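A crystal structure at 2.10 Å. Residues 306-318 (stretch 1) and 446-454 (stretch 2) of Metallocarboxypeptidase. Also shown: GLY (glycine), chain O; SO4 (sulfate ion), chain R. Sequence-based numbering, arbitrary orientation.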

# COMPACT_ATOMS: atom_id res chain seq x y z
N MET B 306 -19.90 22.37 -3.14
CA MET B 306 -20.45 23.69 -3.48
C MET B 306 -21.94 23.77 -3.26
O MET B 306 -22.43 24.73 -2.66
N GLN B 307 -22.65 22.76 -3.71
CA GLN B 307 -24.10 22.78 -3.63
C GLN B 307 -24.61 22.54 -2.22
O GLN B 307 -25.62 23.13 -1.83
N ILE B 308 -23.92 21.72 -1.45
CA ILE B 308 -24.27 21.49 -0.07
C ILE B 308 -23.30 22.25 0.85
O ILE B 308 -23.71 23.11 1.65
N GLY B 309 -22.03 21.94 0.71
CA GLY B 309 -20.96 22.46 1.60
C GLY B 309 -20.85 23.95 1.85
O GLY B 309 -20.55 24.36 2.98
N ARG B 310 -21.06 24.76 0.83
CA ARG B 310 -20.96 26.22 0.96
C ARG B 310 -22.31 26.90 1.07
O ARG B 310 -22.39 28.14 0.98
N SER B 311 -23.37 26.12 1.23
CA SER B 311 -24.72 26.70 1.34
C SER B 311 -24.98 27.33 2.69
O SER B 311 -24.38 26.92 3.70
N GLY B 312 -25.89 28.32 2.72
CA GLY B 312 -26.33 28.91 3.99
C GLY B 312 -26.92 27.88 4.94
O GLY B 312 -26.66 27.93 6.11
N ALA B 313 -27.74 26.96 4.41
CA ALA B 313 -28.35 25.87 5.20
C ALA B 313 -27.31 25.04 5.91
O ALA B 313 -27.49 24.67 7.07
N PHE B 314 -26.24 24.69 5.22
CA PHE B 314 -25.19 23.90 5.83
C PHE B 314 -24.45 24.67 6.92
O PHE B 314 -23.95 24.08 7.88
N MET B 315 -24.37 25.99 6.79
CA MET B 315 -23.74 26.79 7.85
C MET B 315 -24.46 26.63 9.18
O MET B 315 -23.86 26.74 10.25
N GLU B 316 -25.78 26.43 9.10
CA GLU B 316 -26.61 26.24 10.26
C GLU B 316 -26.29 24.95 10.99
O GLU B 316 -26.26 24.91 12.22
N PHE B 317 -26.07 23.89 10.20
CA PHE B 317 -25.51 22.68 10.73
C PHE B 317 -24.02 22.78 11.19
O PHE B 317 -23.62 22.25 12.23
N LEU B 318 -23.18 23.43 10.39
CA LEU B 318 -21.75 23.50 10.66
C LEU B 318 -21.36 24.27 11.92
O LEU B 318 -20.52 23.80 12.72
N VAL B 446 -35.07 19.87 0.81
CA VAL B 446 -33.62 19.85 0.62
C VAL B 446 -32.98 20.72 1.69
O VAL B 446 -32.06 20.28 2.33
N ASP B 447 -33.45 21.95 1.89
CA ASP B 447 -32.88 22.82 2.93
C ASP B 447 -32.91 22.18 4.33
O ASP B 447 -31.93 22.27 5.08
N ASP B 448 -34.00 21.49 4.65
CA ASP B 448 -34.10 20.80 5.93
C ASP B 448 -33.08 19.68 6.06
O ASP B 448 -32.48 19.55 7.11
N CYS B 449 -32.92 18.87 5.00
CA CYS B 449 -31.88 17.84 4.96
C CYS B 449 -30.49 18.41 5.21
O CYS B 449 -29.72 17.87 6.00
N ILE B 450 -30.15 19.48 4.50
CA ILE B 450 -28.85 20.10 4.64
C ILE B 450 -28.66 20.69 6.04
O ILE B 450 -27.70 20.35 6.72
N ARG B 451 -29.58 21.54 6.50
CA ARG B 451 -29.38 22.22 7.77
C ARG B 451 -29.37 21.28 8.98
O ARG B 451 -28.75 21.59 9.99
N LYS B 452 -30.03 20.13 8.87
CA LYS B 452 -30.01 19.11 9.89
C LYS B 452 -28.94 18.02 9.65
O LYS B 452 -28.85 17.09 10.45
N GLY B 453 -28.15 18.10 8.58
CA GLY B 453 -27.12 17.09 8.35
C GLY B 453 -27.68 15.68 8.14
O GLY B 453 -27.07 14.70 8.57
N ASP B 454 -28.85 15.64 7.49
CA ASP B 454 -29.62 14.45 7.19
C ASP B 454 -29.69 14.27 5.67
O ASP B 454 -30.72 14.56 5.03

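The contact is built on shape, with no hydrogen bond passing between the two stretches. Helix 312-318 and helix 446-451 run in broadly the same direction, their axes 31° apart and 7.8 Å at closest approach, and both a small residue and backbone atoms take part in the packing. The backbones come nearest at Ala 313, whose CA lies 4.6 Å from the CA of Arg 451. A methyl is all the side chain it brings, and the backbone closes in beside it, with Ala 313 O 3.2 Å from Arg 451 CA in a CA-H...O contact.

The main bump is Ile 450, the residue with the largest area covered here. It points toward stretch 1 in the m, t rotamer, and its CG2 methyl enters a hollow formed where the chain turns into helix 312-318. Ala 313 CB lies 3.6 Å from Ile 450 CG2, Phe 314 CB 3.5 Å and Ile 308 CG2 4.0 Å, giving an apolar lining from three residues. The remaining wall is polar but already occupied. Ser 311, the N-cap residue, adopts chi1 p; its OG donates to Ile 308 O at 2.7 Å and accepts from Phe 314 N at 3.2 Å. Ser 311 OG, with both bonds inside its own stretch, lies 3.5 Å from Ile 450 CG2, and Phe 314 N only 3.3 Å from that same methyl. Phe 314 itself (chi1 t) points away overall, yet its CB still touches the methyl, which lies at the edge of the ring.

One turn further along, the bump comes from the other side. Phe 317 points toward stretch 2 with chi1 t and chi2 78°, and its ring packs against the backbone of Lys 452 and Gly 453. Phe 317 CB approaches Arg 451 O to 3.1 Å, and Phe 317 CE1 reaches Lys 452 O at 3.3 Å. The ring face is received by Gly 453, whose CA stands 3.7 Å from the ring centroid, nearly along the normal, in a CH-pi contact. Gly 453 has positive phi and closes a Schellman motif, with Gly 453 N bonded to Ile 450 O at 3.0 Å. Glycine suits this place twice over: the positive phi favours it, and an ideal CB would lie 2.3 Å from Phe 317 CZ, a clash. The missing side chain is the hollow that the ring fills.

Toward solvent the fit gives way to charge. Arg 451 (chi1 p, then t, t) starts sideways and its end leads away, held by a salt bridge within its own helix, Arg 451 NE to Asp 448 OD1 at 3.1 Å. Glu 316 (m, t) points toward stretch 2, but Glu 316 OE1 stays 4.5 Å from Arg 451 NH2, beyond salt-bridge range. The guanidinium also makes weak hydrogen bonds to a sulfate, probably from the crystallisation liquor, the shortest from Arg 451 NH2 to SO4 O3 at 3.0 Å. Beyond the contact, the bound glycine donates its N to Asp 454 OD1 at 2.6 Å.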

# COMPACT_ATOMS: atom_id res chain seq x y z
CB MET B 306 -20.12 24.09 -4.93
CG MET B 306 -18.61 24.14 -5.25
SD MET B 306 -17.83 25.35 -4.19
CE MET B 306 -16.23 25.62 -4.94
CB GLN B 307 -24.72 21.79 -4.62
CG GLN B 307 -24.49 22.13 -6.10
CD GLN B 307 -25.10 23.45 -6.53
OE1 GLN B 307 -24.54 24.15 -7.36
NE2 GLN B 307 -26.27 23.77 -6.02
CB ILE B 308 -24.25 19.98 0.30
CG1 ILE B 308 -25.27 19.23 -0.56
CG2 ILE B 308 -24.51 19.79 1.85
CD1 ILE B 308 -25.21 17.73 -0.45
CB ARG B 310 -20.20 26.78 -0.25
CG ARG B 310 -18.72 26.25 -0.27
CD ARG B 310 -17.86 27.10 -1.06
NE ARG B 310 -16.55 26.52 -1.38
CZ ARG B 310 -15.43 26.78 -0.73
NH1 ARG B 310 -14.27 26.25 -1.16
NH2 ARG B 310 -15.42 27.55 0.37
CB SER B 311 -25.77 25.65 1.07
OG SER B 311 -25.86 24.66 2.09
CB ALA B 313 -29.25 24.97 4.29
CB PHE B 314 -24.26 23.45 4.74
CG PHE B 314 -23.23 22.48 5.16
CD1 PHE B 314 -23.53 21.17 5.33
CD2 PHE B 314 -21.92 22.89 5.34
CE1 PHE B 314 -22.56 20.25 5.64
CE2 PHE B 314 -20.95 21.98 5.70
CZ PHE B 314 -21.29 20.64 5.83
CB MET B 315 -23.67 28.28 7.44
CG MET B 315 -22.77 28.55 6.22
SD MET B 315 -21.10 27.84 6.30
CE MET B 315 -21.26 26.35 5.34
CB GLU B 316 -28.07 26.23 9.86
CG GLU B 316 -28.50 27.51 9.25
CD GLU B 316 -30.02 27.57 9.05
OE1 GLU B 316 -30.76 26.99 9.90
OE2 GLU B 316 -30.44 28.15 8.02
CB PHE B 317 -25.64 21.57 9.70
CG PHE B 317 -25.32 20.21 10.25
CD1 PHE B 317 -26.25 19.53 11.03
CD2 PHE B 317 -24.11 19.61 9.97
CE1 PHE B 317 -25.96 18.25 11.55
CE2 PHE B 317 -23.81 18.33 10.47
CZ PHE B 317 -24.75 17.66 11.26
CB LEU B 318 -21.03 24.12 9.45
CG LEU B 318 -19.51 24.31 9.60
CD1 LEU B 318 -18.81 22.98 9.87
CD2 LEU B 318 -18.94 25.04 8.39
CB VAL B 446 -33.20 20.29 -0.79
CG1 VAL B 446 -31.66 20.32 -0.93
CG2 VAL B 446 -33.82 19.36 -1.84
CB ASP B 447 -33.55 24.17 2.97
CG ASP B 447 -33.19 25.04 1.78
OD1 ASP B 447 -32.19 24.74 1.09
OD2 ASP B 447 -33.92 26.03 1.55
CB ASP B 448 -35.50 20.24 6.19
CG ASP B 448 -36.48 21.29 6.53
OD1 ASP B 448 -36.04 22.44 6.68
OD2 ASP B 448 -37.70 20.96 6.63
CB CYS B 449 -31.87 17.11 3.62
SG CYS B 449 -33.40 16.14 3.26
CB ILE B 450 -28.60 21.18 3.54
CG1 ILE B 450 -28.55 20.55 2.13
CG2 ILE B 450 -27.29 21.93 3.81
CD1 ILE B 450 -28.56 21.55 0.90
CB ARG B 451 -30.36 23.40 7.94
CG ARG B 451 -31.72 23.07 8.40
CD ARG B 451 -32.66 24.31 8.21
NE ARG B 451 -34.03 23.93 8.48
CZ ARG B 451 -34.51 23.67 9.69
NH1 ARG B 451 -35.78 23.33 9.82
NH2 ARG B 451 -33.75 23.79 10.79
CB LYS B 452 -31.38 18.41 9.97
CG LYS B 452 -32.55 19.31 10.37
CD LYS B 452 -33.83 18.48 10.47
CE LYS B 452 -35.08 19.38 10.73
NZ LYS B 452 -36.33 18.56 10.81
CB ASP B 454 -31.04 14.68 7.74
CG ASP B 454 -31.81 13.42 7.93
OD1 ASP B 454 -31.19 12.35 7.77
OD2 ASP B 454 -33.05 13.51 8.24
N GLY O . -29.91 10.81 6.14
CA GLY O . -30.59 9.65 6.76
C GLY O . -31.27 8.68 5.80
O GLY O . -30.81 7.54 5.61
S SO4 R . -36.15 23.45 13.58
O1 SO4 R . -36.85 23.99 14.75
O2 SO4 R . -36.91 22.34 12.98
O3 SO4 R . -35.98 24.55 12.62
O4 SO4 R . -34.84 22.94 13.98